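Local coordinates for fumarate reductase iron-sulfur subunit (Mycolicibacterium smegmatis, PDB 7D6V), which probably carries electrons through its three iron-sulfur clusters from succinate oxidation in the flavoprotein subunit toward quinone in mycobacterial succinate dehydrogenase, at residues S63-L72 and C148-R159; I115-L124 and L180-R190. All coordinates share one frame; numbering follows the deposited sequence.

Contact 1 (S63-L72 and C148-R159). With SF4 (iron/sulfur cluster), chain F; F3S (Fe3-s4 cluster), chain G.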
loop_
_atom_site.group_PDB
_atom_site.type_symbol
_atom_site.label_atom_id
_atom_site.label_comp_id
_atom_site.label_asym_id
_atom_site.label_seq_id
_atom_site.Cartn_x
_atom_site.Cartn_y
_atom_site.Cartn_z
ATOM N N SER B 63 -1.834 10.523 4.926
ATOM C CA SER B 63 -1.726 11.503 3.855
ATOM C C SER B 63 -1.914 12.913 4.401
ATOM O O SER B 63 -2.875 13.188 5.123
ATOM C CB SER B 63 -2.762 11.216 2.773
ATOM O OG SER B 63 -2.602 9.913 2.248
ATOM N N ALA B 64 -0.996 13.808 4.051
ATOM C CA ALA B 64 -1.107 15.214 4.414
ATOM C C ALA B 64 -0.408 16.030 3.336
ATOM O O ALA B 64 0.003 15.497 2.304
ATOM C CB ALA B 64 -0.521 15.469 5.808
ATOM N N GLU B 65 -0.280 17.330 3.566
ATOM C CA GLU B 65 0.489 18.212 2.690
ATOM C C GLU B 65 1.628 18.774 3.531
ATOM O O GLU B 65 1.421 19.670 4.354
ATOM C CB GLU B 65 -0.395 19.297 2.094
ATOM C CG GLU B 65 -1.527 18.729 1.256
ATOM C CD GLU B 65 -2.307 19.787 0.516
ATOM O OE1 GLU B 65 -1.860 20.951 0.491
ATOM O OE2 GLU B 65 -3.372 19.455 -0.041
ATOM N N ILE B 66 2.833 18.245 3.313
ATOM C CA ILE B 66 3.894 18.373 4.306
ATOM C C ILE B 66 4.526 19.755 4.270
ATOM O O ILE B 66 4.790 20.350 5.319
ATOM C CB ILE B 66 4.944 17.266 4.113
ATOM C CG1 ILE B 66 4.374 15.929 4.578
ATOM C CG2 ILE B 66 6.207 17.589 4.882
ATOM C CD1 ILE B 66 3.736 16.003 5.929
ATOM N N ASN B 67 4.839 20.269 3.088
ATOM C CA ASN B 67 5.300 21.648 2.988
ATOM C C ASN B 67 4.714 22.288 1.734
ATOM O O ASN B 67 5.398 22.972 0.972
ATOM C CB ASN B 67 6.825 21.706 3.022
ATOM C CG ASN B 67 7.344 23.090 3.313
ATOM O OD1 ASN B 67 6.574 24.034 3.457
ATOM N ND2 ASN B 67 8.658 23.213 3.436
ATOM N N GLY B 68 3.424 22.056 1.508
ATOM C CA GLY B 68 2.770 22.410 0.272
ATOM C C GLY B 68 2.608 21.259 -0.695
ATOM O O GLY B 68 1.871 21.396 -1.677
ATOM N N ARG B 69 3.270 20.131 -0.442
ATOM C CA ARG B 69 3.274 18.973 -1.318
ATOM C C ARG B 69 2.512 17.825 -0.683
ATOM O O ARG B 69 2.779 17.483 0.475
ATOM C CB ARG B 69 4.708 18.529 -1.617
ATOM C CG ARG B 69 5.709 19.657 -1.731
ATOM C CD ARG B 69 5.565 20.379 -3.051
ATOM N NE ARG B 69 5.831 19.491 -4.178
ATOM C CZ ARG B 69 7.003 19.398 -4.796
ATOM N NH1 ARG B 69 8.025 20.142 -4.400
ATOM N NH2 ARG B 69 7.151 18.561 -5.809
ATOM N N PRO B 70 1.570 17.209 -1.396
ATOM C CA PRO B 70 0.895 16.020 -0.858
ATOM C C PRO B 70 1.849 14.853 -0.656
ATOM O O PRO B 70 2.405 14.315 -1.619
ATOM C CB PRO B 70 -0.159 15.706 -1.927
ATOM C CG PRO B 70 -0.347 16.987 -2.666
ATOM C CD PRO B 70 0.997 17.631 -2.682
ATOM N N ARG B 71 2.040 14.456 0.598
ATOM C CA ARG B 71 2.980 13.417 0.984
ATOM C C ARG B 71 2.333 12.476 1.991
ATOM O O ARG B 71 1.227 12.709 2.484
ATOM C CB ARG B 71 4.254 14.014 1.597
ATOM C CG ARG B 71 5.065 14.918 0.692
ATOM C CD ARG B 71 5.634 14.148 -0.474
ATOM N NE ARG B 71 6.426 13.008 -0.026
ATOM C CZ ARG B 71 7.713 13.067 0.299
ATOM N NH1 ARG B 71 8.366 14.218 0.232
ATOM N NH2 ARG B 71 8.343 11.972 0.697
ATOM N N LEU B 72 3.043 11.388 2.277
ATOM C CA LEU B 72 2.771 10.560 3.442
ATOM C C LEU B 72 3.672 11.019 4.580
ATOM O O LEU B 72 4.875 11.204 4.385
ATOM C CB LEU B 72 3.016 9.081 3.145
ATOM C CG LEU B 72 2.129 8.369 2.128
ATOM C CD1 LEU B 72 2.672 6.981 1.867
ATOM C CD2 LEU B 72 0.695 8.299 2.616
ATOM N N CYS B 148 -4.209 5.831 -0.640
ATOM C CA CYS B 148 -3.852 7.026 0.112
ATOM C C CYS B 148 -4.692 8.209 -0.366
ATOM O O CYS B 148 -5.034 9.098 0.414
ATOM C CB CYS B 148 -2.363 7.337 -0.043
ATOM S SG CYS B 148 -1.958 8.349 -1.486
ATOM N N PHE B 149 -5.019 8.208 -1.655
ATOM C CA PHE B 149 -5.826 9.267 -2.255
ATOM C C PHE B 149 -5.058 10.573 -2.406
ATOM O O PHE B 149 -5.663 11.643 -2.507
ATOM C CB PHE B 149 -7.117 9.489 -1.462
ATOM C CG PHE B 149 -7.904 8.233 -1.232
ATOM C CD1 PHE B 149 -8.201 7.386 -2.285
ATOM C CD2 PHE B 149 -8.332 7.890 0.035
ATOM C CE1 PHE B 149 -8.918 6.230 -2.079
ATOM C CE2 PHE B 149 -9.051 6.736 0.247
ATOM C CZ PHE B 149 -9.345 5.904 -0.812
ATOM N N LEU B 150 -3.727 10.507 -2.435
ATOM C CA LEU B 150 -2.938 11.704 -2.704
ATOM C C LEU B 150 -3.135 12.172 -4.139
ATOM O O LEU B 150 -3.150 13.378 -4.412
ATOM C CB LEU B 150 -1.462 11.437 -2.418
ATOM C CG LEU B 150 -1.054 11.332 -0.948
ATOM C CD1 LEU B 150 0.380 10.858 -0.823
ATOM C CD2 LEU B 150 -1.247 12.651 -0.234
ATOM N N CYS B 151 -3.346 11.215 -5.038
ATOM C CA CYS B 151 -3.600 11.525 -6.436
ATOM C C CYS B 151 -4.921 12.283 -6.509
ATOM O O CYS B 151 -5.021 13.313 -7.175
ATOM C CB CYS B 151 -3.676 10.245 -7.268
ATOM S SG CYS B 151 -5.026 9.134 -6.812
ATOM N N GLN B 152 -5.936 11.767 -5.816
ATOM C CA GLN B 152 -7.238 12.417 -5.780
ATOM C C GLN B 152 -7.133 13.810 -5.179
ATOM O O GLN B 152 -7.818 14.739 -5.616
ATOM C CB GLN B 152 -8.222 11.568 -4.979
ATOM C CG GLN B 152 -8.282 10.119 -5.402
ATOM C CD GLN B 152 -9.264 9.884 -6.525
ATOM O OE1 GLN B 152 -8.879 9.515 -7.629
ATOM N NE2 GLN B 152 -10.540 10.092 -6.249
ATOM N N ASN B 153 -6.289 13.964 -4.158
ATOM C CA ASN B 153 -6.105 15.266 -3.530
ATOM C C ASN B 153 -5.475 16.273 -4.485
ATOM O O ASN B 153 -5.888 17.436 -4.529
ATOM C CB ASN B 153 -5.248 15.116 -2.275
ATOM C CG ASN B 153 -5.011 16.431 -1.574
ATOM O OD1 ASN B 153 -5.937 17.038 -1.045
ATOM N ND2 ASN B 153 -3.766 16.877 -1.564
ATOM N N VAL B 154 -4.473 15.852 -5.254
ATOM C CA VAL B 154 -3.678 16.832 -5.984
ATOM C C VAL B 154 -4.311 17.195 -7.326
ATOM O O VAL B 154 -4.021 18.262 -7.877
ATOM C CB VAL B 154 -2.240 16.314 -6.164
ATOM C CG1 VAL B 154 -2.213 15.180 -7.150
ATOM C CG2 VAL B 154 -1.301 17.435 -6.590
ATOM N N CYS B 155 -5.110 16.291 -7.883
ATOM C CA CYS B 155 -5.747 16.536 -9.173
ATOM C C CYS B 155 -6.421 17.899 -9.173
ATOM O O CYS B 155 -7.137 18.236 -8.231
ATOM C CB CYS B 155 -6.771 15.442 -9.483
ATOM S SG CYS B 155 -7.616 15.638 -11.070
ATOM N N HIS B 156 -6.199 18.692 -10.221
ATOM C CA HIS B 156 -6.819 20.011 -10.253
ATOM C C HIS B 156 -8.269 19.975 -10.706
ATOM O O HIS B 156 -8.988 20.957 -10.500
ATOM C CB HIS B 156 -6.029 20.943 -11.171
ATOM C CG HIS B 156 -6.130 20.587 -12.621
ATOM N ND1 HIS B 156 -6.733 21.409 -13.547
ATOM C CD2 HIS B 156 -5.715 19.493 -13.301
ATOM C CE1 HIS B 156 -6.680 20.839 -14.736
ATOM N NE2 HIS B 156 -6.067 19.677 -14.614
ATOM N N VAL B 157 -8.713 18.879 -11.324
ATOM C CA VAL B 157 -10.094 18.796 -11.787
ATOM C C VAL B 157 -11.055 18.938 -10.617
ATOM O O VAL B 157 -12.045 19.674 -10.691
ATOM C CB VAL B 157 -10.325 17.480 -12.553
ATOM C CG1 VAL B 157 -11.754 17.400 -13.051
ATOM C CG2 VAL B 157 -9.353 17.362 -13.705
ATOM N N VAL B 158 -10.773 18.249 -9.515
ATOM C CA VAL B 158 -11.609 18.324 -8.326
ATOM C C VAL B 158 -10.991 19.170 -7.221
ATOM O O VAL B 158 -11.736 19.695 -6.380
ATOM C CB VAL B 158 -11.948 16.918 -7.793
ATOM C CG1 VAL B 158 -12.947 16.238 -8.706
ATOM C CG2 VAL B 158 -10.690 16.083 -7.673
ATOM N N ARG B 159 -9.665 19.322 -7.190
ATOM C CA ARG B 159 -9.039 20.156 -6.171
ATOM C C ARG B 159 -9.450 21.613 -6.317
ATOM O O ARG B 159 -9.722 22.289 -5.320
ATOM C CB ARG B 159 -7.519 20.021 -6.239
ATOM C CG ARG B 159 -6.763 20.922 -5.281
ATOM C CD ARG B 159 -5.270 20.692 -5.386
ATOM N NE ARG B 159 -4.517 21.496 -4.430
ATOM C CZ ARG B 159 -4.174 21.084 -3.216
ATOM N NH1 ARG B 159 -4.520 19.876 -2.804
ATOM N NH2 ARG B 159 -3.488 21.881 -2.411
HETATM FE FE1 SF4 F . -3.362 7.548 -5.975
HETATM FE FE2 SF4 F . -0.730 6.070 -6.028
HETATM FE FE3 SF4 F . -3.228 4.671 -5.068
HETATM FE FE4 SF4 F . -1.974 6.844 -3.388
HETATM S S1 SF4 F . -1.284 5.019 -4.254
HETATM S S2 SF4 F . -3.917 6.497 -4.202
HETATM S S3 SF4 F . -1.419 7.896 -5.162
HETATM S S4 SF4 F . -2.674 5.722 -6.842
HETATM FE FE1 F3S G . -5.146 14.246 -12.336
HETATM FE FE3 F3S G . -3.190 12.912 -13.606
HETATM FE FE4 F3S G . -5.348 13.639 -15.034
HETATM S S1 F3S G . -2.976 14.708 -12.305
HETATM S S2 F3S G . -5.994 15.559 -14.029
HETATM S S3 F3S G . -5.338 12.154 -13.262
HETATM S S4 F3S G . -3.229 13.512 -15.800
#
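The guanidinium of Arg-159 meets the carboxylate of Glu-65 at its edge, the two planes turned 35° apart. NH1 makes the main bond of this salt bridge, 3.0 Å to Glu-65 OE2, while NH2 adds weak bonds to both carboxylate oxygens. Through its other N-H, on the side of NE, NH1 donates to Asn-153 O at 3.3 Å, so that the group is held at two edges. The amide of Asn-153 points its ND2 at Glu-65 OE2, 3.0 Å away and almost in the amide plane. This ND2 comes on the anti side of OE2 and Arg-159 NH1 on the syn side, both tilted about 30° out of the carboxylate plane toward one face; Arg-93 N also donates to this oxygen. The beta hairpin 63-72 of the 2Fe-2S domain is thus joined to the part of the CxxCxxCxxxC motif of the dicluster domain that begins at Cys-148; Cys-148 and Cys-151 bind iron atoms of SF4. Leu-150 pushes its CD2 against the hairpin, 3.7 Å from Pro-70 CB and equally far from Ser-63 CB. Beside it, Ser-63 OG donates to Cys-148 O at 3.2 Å from well above the carbonyl plane, and Pro-70 CG packs across Val-154 CB.

Contact 2 (I115-L124 and L180-R190)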
loop_
_atom_site.group_PDB
_atom_site.type_symbol
_atom_site.label_atom_id
_atom_site.label_comp_id
_atom_site.label_asym_id
_atom_site.label_seq_id
_atom_site.Cartn_x
_atom_site.Cartn_y
_atom_site.Cartn_z
ATOM N N ILE B 115 -18.217 2.005 -9.751
ATOM C CA ILE B 115 -17.525 1.296 -10.828
ATOM C C ILE B 115 -17.958 -0.168 -10.814
ATOM O O ILE B 115 -17.947 -0.794 -9.743
ATOM C CB ILE B 115 -16.015 1.421 -10.665
ATOM C CG1 ILE B 115 -15.596 2.887 -10.725
ATOM C CG2 ILE B 115 -15.290 0.623 -11.737
ATOM C CD1 ILE B 115 -14.119 3.080 -10.595
ATOM N N PRO B 116 -18.349 -0.734 -11.955
ATOM C CA PRO B 116 -18.671 -2.164 -11.993
ATOM C C PRO B 116 -17.474 -3.004 -11.579
ATOM O O PRO B 116 -16.331 -2.705 -11.922
ATOM C CB PRO B 116 -19.048 -2.405 -13.459
ATOM C CG PRO B 116 -19.440 -1.073 -13.968
ATOM C CD PRO B 116 -18.574 -0.086 -13.255
ATOM N N SER B 117 -17.750 -4.067 -10.836
ATOM C CA SER B 117 -16.701 -4.876 -10.246
ATOM C C SER B 117 -16.223 -5.938 -11.232
ATOM O O SER B 117 -16.694 -6.029 -12.367
ATOM C CB SER B 117 -17.192 -5.507 -8.948
ATOM O OG SER B 117 -17.396 -4.516 -7.957
ATOM N N PHE B 118 -15.263 -6.744 -10.788
ATOM C CA PHE B 118 -14.735 -7.816 -11.618
ATOM C C PHE B 118 -15.827 -8.826 -11.938
ATOM O O PHE B 118 -16.532 -9.304 -11.046
ATOM C CB PHE B 118 -13.568 -8.497 -10.905
ATOM C CG PHE B 118 -13.160 -9.804 -11.517
ATOM C CD1 PHE B 118 -13.416 -10.996 -10.865
ATOM C CD2 PHE B 118 -12.517 -9.841 -12.738
ATOM C CE1 PHE B 118 -13.042 -12.195 -11.421
ATOM C CE2 PHE B 118 -12.143 -11.039 -13.298
ATOM C CZ PHE B 118 -12.404 -12.216 -12.640
ATOM N N THR B 119 -15.971 -9.141 -13.218
ATOM C CA THR B 119 -16.968 -10.106 -13.680
ATOM C C THR B 119 -16.276 -11.243 -14.414
ATOM O O THR B 119 -15.815 -11.050 -15.554
ATOM C CB THR B 119 -17.996 -9.433 -14.587
ATOM O OG1 THR B 119 -18.435 -8.211 -13.985
ATOM C CG2 THR B 119 -19.192 -10.338 -14.794
ATOM N N PRO B 120 -16.169 -12.425 -13.819
ATOM C CA PRO B 120 -15.574 -13.558 -14.521
ATOM C C PRO B 120 -16.599 -14.236 -15.413
ATOM O O PRO B 120 -17.805 -13.974 -15.290
ATOM C CB PRO B 120 -15.135 -14.479 -13.377
ATOM C CG PRO B 120 -16.116 -14.201 -12.296
ATOM C CD PRO B 120 -16.532 -12.759 -12.431
ATOM N N PRO B 121 -16.165 -15.092 -16.336
ATOM C CA PRO B 121 -17.130 -15.888 -17.102
ATOM C C PRO B 121 -17.945 -16.777 -16.176
ATOM O O PRO B 121 -17.429 -17.325 -15.200
ATOM C CB PRO B 121 -16.244 -16.710 -18.042
ATOM C CG PRO B 121 -14.978 -15.939 -18.138
ATOM C CD PRO B 121 -14.785 -15.293 -16.806
ATOM N N LYS B 122 -19.231 -16.919 -16.483
ATOM C CA LYS B 122 -20.114 -17.682 -15.602
ATOM C C LYS B 122 -20.173 -19.153 -15.999
ATOM O O LYS B 122 -21.237 -19.762 -16.095
ATOM C CB LYS B 122 -21.503 -17.058 -15.597
ATOM C CG LYS B 122 -21.526 -15.624 -15.097
ATOM C CD LYS B 122 -21.018 -15.542 -13.664
ATOM C CE LYS B 122 -20.776 -14.103 -13.240
ATOM N NZ LYS B 122 -19.553 -13.539 -13.865
ATOM N N ASP B 123 -18.997 -19.729 -16.230
ATOM C CA ASP B 123 -18.810 -21.176 -16.259
ATOM C C ASP B 123 -17.529 -21.625 -15.579
ATOM O O ASP B 123 -17.431 -22.799 -15.204
ATOM C CB ASP B 123 -18.818 -21.699 -17.701
ATOM C CG ASP B 123 -17.726 -21.082 -18.553
ATOM O OD1 ASP B 123 -17.233 -19.991 -18.198
ATOM O OD2 ASP B 123 -17.354 -21.695 -19.574
ATOM N N LEU B 124 -16.553 -20.740 -15.401
ATOM C CA LEU B 124 -15.239 -21.102 -14.897
ATOM C C LEU B 124 -15.299 -21.385 -13.401
ATOM O O LEU B 124 -15.872 -20.607 -12.634
ATOM C CB LEU B 124 -14.249 -19.975 -15.194
ATOM C CG LEU B 124 -12.756 -20.284 -15.233
ATOM C CD1 LEU B 124 -12.473 -21.402 -16.212
ATOM C CD2 LEU B 124 -11.987 -19.036 -15.619
ATOM N N LEU B 180 -9.372 -3.052 -14.383
ATOM C CA LEU B 180 -10.413 -4.025 -14.701
ATOM C C LEU B 180 -10.524 -4.265 -16.201
ATOM O O LEU B 180 -10.870 -5.371 -16.627
ATOM C CB LEU B 180 -11.751 -3.565 -14.131
ATOM C CG LEU B 180 -11.908 -3.743 -12.622
ATOM C CD1 LEU B 180 -13.121 -2.994 -12.119
ATOM C CD2 LEU B 180 -12.003 -5.213 -12.276
ATOM N N ASP B 181 -10.235 -3.246 -17.012
ATOM C CA ASP B 181 -10.289 -3.394 -18.462
ATOM C C ASP B 181 -9.156 -4.263 -18.987
ATOM O O ASP B 181 -9.339 -4.988 -19.969
ATOM C CB ASP B 181 -10.252 -2.014 -19.117
ATOM C CG ASP B 181 -10.816 -2.017 -20.520
ATOM O OD1 ASP B 181 -12.024 -2.278 -20.677
ATOM O OD2 ASP B 181 -10.054 -1.745 -21.469
ATOM N N MET B 182 -7.987 -4.206 -18.357
ATOM C CA MET B 182 -6.847 -5.003 -18.788
ATOM C C MET B 182 -6.788 -6.369 -18.117
ATOM O O MET B 182 -5.850 -7.126 -18.376
ATOM C CB MET B 182 -5.545 -4.239 -18.533
ATOM C CG MET B 182 -5.292 -3.116 -19.521
ATOM S SD MET B 182 -4.137 -1.884 -18.900
ATOM C CE MET B 182 -4.597 -0.471 -19.891
ATOM N N HIS B 183 -7.753 -6.697 -17.270
ATOM C CA HIS B 183 -7.817 -8.032 -16.689
ATOM C C HIS B 183 -8.111 -9.049 -17.785
ATOM O O HIS B 183 -9.098 -8.899 -18.512
ATOM C CB HIS B 183 -8.892 -8.090 -15.607
ATOM C CG HIS B 183 -8.790 -9.284 -14.711
ATOM N ND1 HIS B 183 -8.951 -10.574 -15.164
ATOM C CD2 HIS B 183 -8.547 -9.382 -13.383
ATOM C CE1 HIS B 183 -8.809 -11.414 -14.157
ATOM N NE2 HIS B 183 -8.565 -10.716 -13.065
ATOM N N PRO B 184 -7.282 -10.084 -17.942
ATOM C CA PRO B 184 -7.496 -11.036 -19.044
ATOM C C PRO B 184 -8.789 -11.828 -18.949
ATOM O O PRO B 184 -9.249 -12.346 -19.971
ATOM C CB PRO B 184 -6.271 -11.956 -18.955
ATOM C CG PRO B 184 -5.728 -11.757 -17.585
ATOM C CD PRO B 184 -6.036 -10.354 -17.208
ATOM N N LEU B 185 -9.392 -11.943 -17.769
ATOM C CA LEU B 185 -10.579 -12.767 -17.593
ATOM C C LEU B 185 -11.846 -11.966 -17.322
ATOM O O LEU B 185 -12.906 -12.568 -17.135
ATOM C CB LEU B 185 -10.355 -13.777 -16.462
ATOM C CG LEU B 185 -9.361 -14.899 -16.768
ATOM C CD1 LEU B 185 -9.278 -15.867 -15.610
ATOM C CD2 LEU B 185 -9.748 -15.626 -18.040
ATOM N N ASP B 186 -11.772 -10.639 -17.294
ATOM C CA ASP B 186 -12.966 -9.834 -17.083
ATOM C C ASP B 186 -13.825 -9.806 -18.345
ATOM O O ASP B 186 -13.342 -9.988 -19.465
ATOM C CB ASP B 186 -12.595 -8.414 -16.663
ATOM C CG ASP B 186 -13.775 -7.646 -16.102
ATOM O OD1 ASP B 186 -14.079 -7.808 -14.906
ATOM O OD2 ASP B 186 -14.402 -6.876 -16.857
ATOM N N THR B 187 -15.121 -9.564 -18.148
ATOM C CA THR B 187 -16.109 -9.635 -19.216
ATOM C C THR B 187 -16.738 -8.293 -19.564
ATOM O O THR B 187 -17.038 -8.052 -20.735
ATOM C CB THR B 187 -17.212 -10.636 -18.831
ATOM O OG1 THR B 187 -16.708 -11.971 -18.953
ATOM C CG2 THR B 187 -18.440 -10.493 -19.715
ATOM N N VAL B 188 -16.899 -7.399 -18.595
ATOM C CA VAL B 188 -17.567 -6.121 -18.815
ATOM C C VAL B 188 -16.648 -5.178 -19.584
ATOM O O VAL B 188 -15.421 -5.215 -19.443
ATOM C CB VAL B 188 -18.004 -5.520 -17.464
ATOM C CG1 VAL B 188 -18.771 -4.226 -17.661
ATOM C CG2 VAL B 188 -18.840 -6.523 -16.702
ATOM N N ASP B 189 -17.249 -4.320 -20.412
ATOM C CA ASP B 189 -16.471 -3.425 -21.267
ATOM C C ASP B 189 -16.003 -2.184 -20.511
ATOM O O ASP B 189 -14.797 -1.953 -20.367
ATOM C CB ASP B 189 -17.300 -3.033 -22.493
ATOM C CG ASP B 189 -16.457 -2.438 -23.601
ATOM O OD1 ASP B 189 -15.231 -2.309 -23.418
ATOM O OD2 ASP B 189 -17.022 -2.107 -24.662
ATOM N N ARG B 190 -16.944 -1.367 -20.032
ATOM C CA ARG B 190 -16.723 -0.167 -19.224
ATOM C C ARG B 190 -16.124 1.002 -20.001
ATOM O O ARG B 190 -15.979 2.092 -19.430
ATOM C CB ARG B 190 -15.833 -0.430 -18.001
ATOM C CG ARG B 190 -16.379 -1.450 -17.027
ATOM C CD ARG B 190 -15.436 -1.615 -15.851
ATOM N NE ARG B 190 -15.648 -2.872 -15.141
ATOM C CZ ARG B 190 -15.136 -4.037 -15.517
ATOM N NH1 ARG B 190 -14.382 -4.112 -16.602
ATOM N NH2 ARG B 190 -15.382 -5.128 -14.810
#
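The loop that follows helix 171-181, with a type I beta turn from His-183 to Asp-186, packs against the irregular segment 115-124 that leads from helix 107-112 to helix 133-142. Its polar centre is the Asp-186 carboxylate, which reaches across to Thr-119 while Arg-190 holds it end-on from within its own loop. Thr-119 N donates to Asp-186 OD1 over 2.9 Å in a nearly straight bond (170°). Arg-190 NH2 reaches the same oxygen from the opposite face of the carboxylate, and NH1 bonds to OD2 at 2.8 Å. The guanidinium lies between Leu-180 CB and Val-188 CB, one over each face, and its edge is turned to the other segment. There NH2 donates to Ser-117 O at 2.9 Å, in the guanidinium plane, and NE to Pro-116 O at 3.3 Å, both well above the carbonyl planes of their acceptors.

Phe-118, its CG anti to the backbone N (chi1 166°), brings the CE2 side of its ring to the imidazole of His-183. CE2 lies 3.5 Å from His-183 CE1 and over one imidazole face, toward the rim; with the planes at 39° the pair is oblique. Leu-185 N donates in the imidazole plane to His-183 ND1, which fixes the rotation of that ring. The CB of Phe-118 also rests 3.9 Å from Leu-180 CD2, and Leu-124 CD2 touches Leu-185 CD1 farther out. On the outer side, Ser-117 OG hydrogen-bonds Gln-153 of the flavoprotein subunit, Succinate dehydrogenase subunit A.

One arginine therefore satisfies two backbone carbonyls of a segment without regular structure while its charge is met by Asp-186, a pairing that would be expected to favour the ionised form of the buried carboxylate.

The two contacts interlock along the chain, their segments running in the order 63-72, 115-124, 148-159, 180-190. Their centres lie 31 Å apart and their nearest atoms about 9 Å, without touching. Contact 1 sits among the clusters: it carries ligands of SF4 and pocket residues of F3S, and the side chain of Leu-72 comes to about 4 Å from the 2Fe-2S cluster. Contact 2 is more peripheral, with the side chain of Ile-115 about 12 Å from SF4 and about 13 Å from F3S. Helix 171-181 connects them, touching Cys-151 and Gln-152 of contact 1 and ending in contact 2. Both meet the membrane anchor subunit, and contact 2 also packs against subunit A.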